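Local coordinates for family 88 glycosyl hydrolase (Bacteroides thetaiotaomicron, PDB 5NOA), which probably hydrolyses unsaturated uronic acid-containing saccharides left by polysaccharide lyases, as part of plant glycan breakdown by a human gut bacterium, at residues E67-F70 and L71-P75; E76-E79 and Y80-W84. All coordinates share one frame; numbering follows the deposited sequence.

Interaction 1 (E67-F70 and L71-P75); sequences EAYF and LTNKP
Tyr69 turns one edge of its ring to the chain that follows it: Tyr69 CD1 lies 3.2 Å from Lys74 O, close to the ring plane, where a weakly positive aromatic hydrogen suits a carbonyl oxygen. Asn73 C and Pro75 CA approach the same ring obliquely. Tyr69 CG stands anti to its own backbone N (chi1 179°), which swings the ring alongside the chain leaving the helix. The backbone of the same tyrosine is bonded to that chain as well, Asn73 N lying 2.7 Å from Tyr69 O.

Asn73 is the first residue to leave the helix, with positive phi (61°), a conformation asparagine tolerates better than most residues. Just before it, Thr72 doubles the grip on Ala68 O. Thr72 N lies 2.9 Å from Ala68 O, and Thr72 OG1 donates to the same atom at 2.8 Å from the opposite face of the carbonyl, 39° out of plane. Thr72 OG1 in turn accepts a weak bond from Lys74 N (3.3 Å), linking the last turn to Lys74 at the N-cap; Pro75, next in line, has no N-H and suits the first turn of helix 75-87. A valine at Thr72 would probably leave Ala68 O with one donor instead of two and Lys74 N without its weak acceptor. Leu71 N closes the preceding turn on Glu67 O at 3.0 Å.

This tight corner joins helix 56-72 to helix 75-87. Glu67, buried, forms a salt bridge with Arg373 of helix 358-377, against which Leu71 also rests. Ala68, small enough to let helices come close, meets Ile37 of helix 29-47, and Phe70 reaches Asp126 of helix 120-130.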
ATOM      1  N   GLU A  67      10.709   0.932   4.375  1.00  7.63           N
ATOM      2  CA  GLU A  67      11.258  -0.016   3.418  1.00  8.27           C
ATOM      3  C   GLU A  67      12.661   0.395   2.963  1.00  7.54           C
ATOM      4  O   GLU A  67      13.565  -0.450   2.872  1.00  8.88           O
ATOM      5  CB  GLU A  67      10.320  -0.148   2.222  1.00  9.28           C
ATOM      6  CG  GLU A  67      10.564  -1.358   1.361  1.00 10.31           C
ATOM      7  CD  GLU A  67      10.000  -2.639   1.922  1.00 13.25           C
ATOM      8  OE1 GLU A  67      10.377  -3.689   1.395  1.00 19.24           O
ATOM      9  OE2 GLU A  67       9.160  -2.605   2.846  1.00 16.85           O
ATOM     10  N   ALA A  68      12.808   1.673   2.617  1.00  8.01           N
ATOM     11  CA  ALA A  68      14.116   2.172   2.184  1.00  8.39           C
ATOM     12  C   ALA A  68      15.178   2.035   3.293  1.00  8.06           C
ATOM     13  O   ALA A  68      16.318   1.722   2.998  1.00  9.60           O
ATOM     14  CB  ALA A  68      13.986   3.621   1.726  1.00  9.32           C
ATOM     15  N   TYR A  69      14.785   2.244   4.548  1.00  8.18           N
ATOM     16  CA  TYR A  69      15.699   2.052   5.664  1.00  9.15           C
ATOM     17  C   TYR A  69      16.085   0.594   5.791  1.00 10.07           C
ATOM     18  O   TYR A  69      17.254   0.263   5.980  1.00 11.48           O
ATOM     19  CB  TYR A  69      15.097   2.573   6.980  1.00  9.47           C
ATOM     20  CG  TYR A  69      16.048   2.354   8.114  1.00 10.16           C
ATOM     21  CD1 TYR A  69      17.253   3.034   8.146  1.00 10.69           C
ATOM     22  CD2 TYR A  69      15.813   1.383   9.077  1.00 11.33           C
ATOM     23  CE1 TYR A  69      18.158   2.809   9.149  1.00 13.29           C
ATOM     24  CE2 TYR A  69      16.743   1.147  10.102  1.00 13.08           C
ATOM     25  CZ  TYR A  69      17.908   1.863  10.112  1.00 12.59           C
ATOM     26  OH  TYR A  69      18.818   1.629  11.111  1.00 17.56           O
ATOM     27  N   PHE A  70      15.109  -0.308   5.708  1.00  9.36           N
ATOM     28  CA  PHE A  70      15.426  -1.742   5.785  1.00 10.49           C
ATOM     29  C   PHE A  70      16.393  -2.158   4.674  1.00 11.10           C
ATOM     30  O   PHE A  70      17.261  -3.017   4.881  1.00 13.42           O
ATOM     31  CB  PHE A  70      14.173  -2.598   5.671  1.00 11.87           C
ATOM     32  CG  PHE A  70      13.186  -2.402   6.763  1.00 13.44           C
ATOM     33  CD1 PHE A  70      13.535  -1.903   8.004  1.00 15.06           C
ATOM     34  CD2 PHE A  70      11.854  -2.708   6.527  1.00 17.63           C
ATOM     35  CE1 PHE A  70      12.591  -1.738   8.996  1.00 16.79           C
ATOM     36  CE2 PHE A  70      10.913  -2.552   7.521  1.00 20.81           C
ATOM     37  CZ  PHE A  70      11.284  -2.070   8.758  1.00 24.30           C
ATOM     38  N   LEU A  71      16.235  -1.597   3.479  1.00 10.03           N
ATOM     39  CA  LEU A  71      17.107  -1.939   2.352  1.00 10.75           C
ATOM     40  C   LEU A  71      18.501  -1.358   2.490  1.00 11.28           C
ATOM     41  O   LEU A  71      19.473  -2.063   2.229  1.00 14.22           O
ATOM     42  CB  LEU A  71      16.493  -1.453   1.039  1.00 10.89           C
ATOM     43  CG  LEU A  71      17.224  -1.881  -0.218  1.00 11.82           C
ATOM     44  CD1 LEU A  71      16.827  -3.299  -0.577  1.00 15.48           C
ATOM     45  CD2 LEU A  71      16.887  -0.951  -1.384  1.00 12.93           C
ATOM     46  N   THR A  72      18.585  -0.088   2.863  1.00 10.82           N
ATOM     47  CA  THR A  72      19.829   0.674   2.746  1.00 12.36           C
ATOM     48  C   THR A  72      20.513   0.985   4.060  1.00 12.62           C
ATOM     49  O   THR A  72      21.679   1.377   4.059  1.00 15.15           O
ATOM     50  CB  THR A  72      19.609   2.033   2.048  1.00 13.15           C
ATOM     51  OG1 THR A  72      18.854   2.919   2.887  1.00 12.59           O
ATOM     52  CG2 THR A  72      18.926   1.876   0.726  1.00 14.03           C
ATOM     53  N   ASN A  73      19.806   0.887   5.176  1.00 12.05           N
ATOM     54  CA  ASN A  73      20.363   1.243   6.492  1.00 13.42           C
ATOM     55  C   ASN A  73      20.810   2.686   6.642  1.00 13.90           C
ATOM     56  O   ASN A  73      21.549   3.007   7.556  1.00 17.53           O
ATOM     57  CB  ASN A  73      21.454   0.241   6.902  1.00 17.55           C
ATOM     58  CG  ASN A  73      20.880  -1.143   7.114  1.00 22.68           C
ATOM     59  OD1 ASN A  73      21.128  -2.065   6.341  1.00 36.98           O
ATOM     60  ND2 ASN A  73      20.079  -1.282   8.157  1.00 34.23           N
ATOM     61  N   LYS A  74      20.282   3.592   5.823  1.00 13.64           N
ATOM     62  CA  LYS A  74      20.716   4.984   5.914  1.00 13.76           C
ATOM     63  C   LYS A  74      20.122   5.618   7.198  1.00 13.16           C
ATOM     64  O   LYS A  74      18.904   5.704   7.356  1.00 13.09           O
ATOM     65  CB  LYS A  74      20.288   5.772   4.680  1.00 16.28           C
ATOM     66  CG  LYS A  74      20.803   7.191   4.680  1.00 18.23           C
ATOM     67  CD  LYS A  74      20.720   7.852   3.319  1.00 21.92           C
ATOM     68  CE  LYS A  74      21.494   9.145   3.336  1.00 27.03           C
ATOM     69  NZ  LYS A  74      21.576   9.673   1.961  1.00 31.96           N
ATOM     70  N   PRO A  75      20.980   6.083   8.128  1.00 13.97           N
ATOM     71  CA  PRO A  75      20.467   6.487   9.438  1.00 14.86           C
ATOM     72  C   PRO A  75      19.452   7.607   9.392  1.00 12.74           C
ATOM     73  O   PRO A  75      18.537   7.623  10.201  1.00 14.68           O
ATOM     74  CB  PRO A  75      21.730   6.935  10.212  1.00 17.08           C
ATOM     75  CG  PRO A  75      22.845   6.334   9.523  1.00 20.19           C
ATOM     76  CD  PRO A  75      22.457   6.038   8.117  1.00 16.17           C
TER

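Interaction 2 (E76-E79 and Y80-W84)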
ATOM      1  N   GLU A  76      19.621   8.540   8.474  1.00 13.10           N
ATOM      2  CA  GLU A  76      18.706   9.641   8.322  1.00 13.69           C
ATOM      3  C   GLU A  76      17.276   9.165   8.075  1.00 11.29           C
ATOM      4  O   GLU A  76      16.318   9.851   8.484  1.00 10.99           O
ATOM      5  CB  GLU A  76      19.155  10.551   7.175  1.00 17.37           C
ATOM      6  CG  GLU A  76      20.426  11.325   7.472  1.00 22.38           C
ATOM      7  CD  GLU A  76      21.735  10.639   7.089  1.00 26.22           C
ATOM      8  OE1 GLU A  76      21.816   9.387   6.917  1.00 23.23           O
ATOM      9  OE2 GLU A  76      22.730  11.411   6.996  1.00 38.00           O
ATOM     10  N   TYR A  77      17.086   8.042   7.397  1.00 10.42           N
ATOM     11  CA  TYR A  77      15.739   7.565   7.146  1.00  9.97           C
ATOM     12  C   TYR A  77      15.053   7.114   8.401  1.00  9.31           C
ATOM     13  O   TYR A  77      13.906   7.439   8.649  1.00  9.78           O
ATOM     14  CB  TYR A  77      15.730   6.467   6.065  1.00  9.55           C
ATOM     15  CG  TYR A  77      16.277   6.902   4.706  1.00  9.79           C
ATOM     16  CD1 TYR A  77      16.435   8.224   4.361  1.00  9.49           C
ATOM     17  CD2 TYR A  77      16.591   5.958   3.756  1.00  9.65           C
ATOM     18  CE1 TYR A  77      16.932   8.603   3.126  1.00 10.81           C
ATOM     19  CE2 TYR A  77      17.087   6.305   2.507  1.00 10.58           C
ATOM     20  CZ  TYR A  77      17.265   7.633   2.190  1.00 10.59           C
ATOM     21  OH  TYR A  77      17.783   7.985   0.969  1.00 12.36           O
ATOM     22  N   LEU A  78      15.789   6.386   9.227  1.00 10.14           N
ATOM     23  CA  LEU A  78      15.234   5.965  10.523  1.00 10.48           C
ATOM     24  C   LEU A  78      14.867   7.171  11.376  1.00 10.11           C
ATOM     25  O   LEU A  78      13.792   7.234  11.962  1.00 11.20           O
ATOM     26  CB  LEU A  78      16.225   5.072  11.251  1.00 10.97           C
ATOM     27  CG  LEU A  78      15.798   4.602  12.645  1.00 12.79           C
ATOM     28  CD1 LEU A  78      14.490   3.825  12.564  1.00 14.47           C
ATOM     29  CD2 LEU A  78      16.893   3.751  13.259  1.00 13.80           C
ATOM     30  N   GLU A  79      15.764   8.147  11.408  1.00 11.20           N
ATOM     31  CA  GLU A  79      15.506   9.340  12.177  1.00 11.99           C
ATOM     32  C   GLU A  79      14.266  10.095  11.718  1.00 10.94           C
ATOM     33  O   GLU A  79      13.526  10.641  12.538  1.00 11.10           O
ATOM     34  CB  GLU A  79      16.742  10.240  12.214  1.00 15.02           C
ATOM     35  CG  GLU A  79      17.889   9.601  13.015  1.00 22.43           C
ATOM     36  CD  GLU A  79      17.472   8.984  14.369  1.00 30.76           C
ATOM     37  OE1 GLU A  79      16.980   9.754  15.233  1.00 34.55           O
ATOM     38  OE2 GLU A  79      17.645   7.726  14.575  1.00 36.18           O
ATOM     39  N   TYR A  80      14.014  10.116  10.420  1.00  9.74           N
ATOM     40  CA  TYR A  80      12.867  10.818   9.882  1.00  9.13           C
ATOM     41  C   TYR A  80      11.556  10.182  10.322  1.00  9.13           C
ATOM     42  O   TYR A  80      10.640  10.876  10.737  1.00 10.20           O
ATOM     43  CB  TYR A  80      12.978  10.852   8.356  1.00  8.96           C
ATOM     44  CG  TYR A  80      12.049  11.838   7.693  1.00  8.62           C
ATOM     45  CD1 TYR A  80      12.352  13.175   7.624  1.00  9.98           C
ATOM     46  CD2 TYR A  80      10.869  11.411   7.079  1.00  9.09           C
ATOM     47  CE1 TYR A  80      11.519  14.083   7.027  1.00 11.23           C
ATOM     48  CE2 TYR A  80      10.042  12.307   6.458  1.00 10.35           C
ATOM     49  CZ  TYR A  80      10.379  13.631   6.421  1.00 10.67           C
ATOM     50  OH  TYR A  80       9.534  14.517   5.771  1.00 14.20           O
ATOM     51  N   SER A  81      11.482   8.842  10.242  1.00  8.61           N
ATOM     52  CA  SER A  81      10.277   8.166  10.746  1.00  8.90           C
ATOM     53  C   SER A  81      10.122   8.264  12.280  1.00  8.51           C
ATOM     54  O   SER A  81       9.002   8.420  12.783  1.00  9.88           O
ATOM     55  CB  SER A  81      10.184   6.727  10.274  1.00  9.58           C
ATOM     56  OG  SER A  81       9.831   6.655   8.919  1.00  9.74           O
ATOM     57  N   LYS A  82      11.230   8.171  13.023  1.00  9.04           N
ATOM     58  CA  LYS A  82      11.163   8.348  14.472  1.00 10.81           C
ATOM     59  C   LYS A  82      10.642   9.747  14.805  1.00  9.62           C
ATOM     60  O   LYS A  82       9.812   9.897  15.708  1.00 11.73           O
ATOM     61  CB  LYS A  82      12.530   8.200  15.122  1.00 12.40           C
ATOM     62  CG  LYS A  82      12.996   6.787  15.251  1.00 15.84           C
ATOM     63  CD  LYS A  82      14.349   6.795  15.917  1.00 19.65           C
ATOM     64  CE  LYS A  82      14.861   5.407  16.128  1.00 22.94           C
ATOM     65  NZ  LYS A  82      16.291   5.490  16.548  1.00 24.92           N
ATOM     66  N   GLY A  83      11.090  10.758  14.063  1.00 10.06           N
ATOM     67  CA  GLY A  83      10.628  12.116  14.329  1.00 10.90           C
ATOM     68  C   GLY A  83       9.138  12.273  14.105  1.00  9.91           C
ATOM     69  O   GLY A  83       8.436  12.933  14.879  1.00 11.06           O
ATOM     70  N   TRP A  84       8.637  11.620  13.062  1.00  8.66           N
ATOM     71  CA  TRP A  84       7.201  11.657  12.784  1.00  8.19           C
ATOM     72  C   TRP A  84       6.402  10.939  13.839  1.00  8.27           C
ATOM     73  O   TRP A  84       5.371  11.429  14.276  1.00  8.75           O
ATOM     74  CB  TRP A  84       6.951  11.101  11.394  1.00  8.36           C
ATOM     75  CG  TRP A  84       5.532  10.935  10.983  1.00  8.28           C
ATOM     76  CD1 TRP A  84       4.691  11.897  10.515  1.00  8.64           C
ATOM     77  CD2 TRP A  84       4.809   9.721  10.897  1.00  7.97           C
ATOM     78  NE1 TRP A  84       3.495  11.353  10.123  1.00  8.73           N
ATOM     79  CE2 TRP A  84       3.546  10.010  10.338  1.00  7.81           C
ATOM     80  CE3 TRP A  84       5.121   8.397  11.179  1.00  8.80           C
ATOM     81  CZ2 TRP A  84       2.597   9.028  10.098  1.00  8.29           C
ATOM     82  CZ3 TRP A  84       4.166   7.430  10.970  1.00  9.55           C
ATOM     83  CH2 TRP A  84       2.941   7.742  10.405  1.00  9.09           C
TER
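Residues Glu76 to Trp84 form one uninterrupted run of alpha helix, held by successive bonds from each N to the oxygen four residues back. Tyr80 N reaches Glu76 O at 3.0 Å and Gly83 N reaches Glu79 O at 2.9 Å. The bond from Lys82 N to Leu78 O is also 2.9 Å long. Tyr77 O receives Ser81 N at 3.2 Å, a weak second bond from Tyr80 N, and the side-chain ND2 of Asn65 from helix 56-72.

Family 88 hydrolases belong to the six-hairpin clan of all-helical glycosidases, and this helix is one piece of that scaffold. On the side of helix 75-87 that faces helix 120-130, Lys82 meets Glu79 in a salt bridge three residues apart. Lys82 NZ lies 3.3 Å from Glu79 OE2, on its syn side and 17° out of the carboxylate plane. The glutamate chain bends at chi2 (-46°) to bring the carboxylate beside the end of the lysine chain, which runs extended beyond CG. Nearer the backbone, Lys82 CG passes 3.4 Å from Leu78 O. The end of the lysine stem then crosses the Leu78 side chain at a slant, Lys82 CE 3.7 Å from Leu78 CG, a nonpolar contact that leaves NZ to the carboxylates. A long aliphatic chain with a charged tip suits such a place, where leucine and glutamate are neighbours. NZ also pairs with Glu131, a second carboxylate that would tend to stabilise its positive charge.

Tyr80 rests on helix 29-47 and sends its hydroxyl to His48 O, whereas buried Ser81, compact enough to sit against helix 56-72, bonds through OG to His62 and Asn65, and Leu78 packs on Leu127 and Leu130 of helix 120-130.

Interaction 1 ends one helix and interaction 2 extends the next, in series along the chain, with their centres about 11 Å apart. The turn folds helix 75-87 back against helix 56-72, and the two contacts touch through packing alone. Tyr69 OH lies 3.6 Å from Leu78 CD2, so the phenol end lies beside the leucine that also carries the lysine stem. Tyr77 packs along the same seam: Tyr77 CE2 is 3.8 Å from Thr72 OG1 and Tyr77 CD2 4.0 Å from Ala68 CB. The contact centres lie about 18 and 20 Å from the centre of the chain, on the same side of it, and no ligand-binding role is claimed for either.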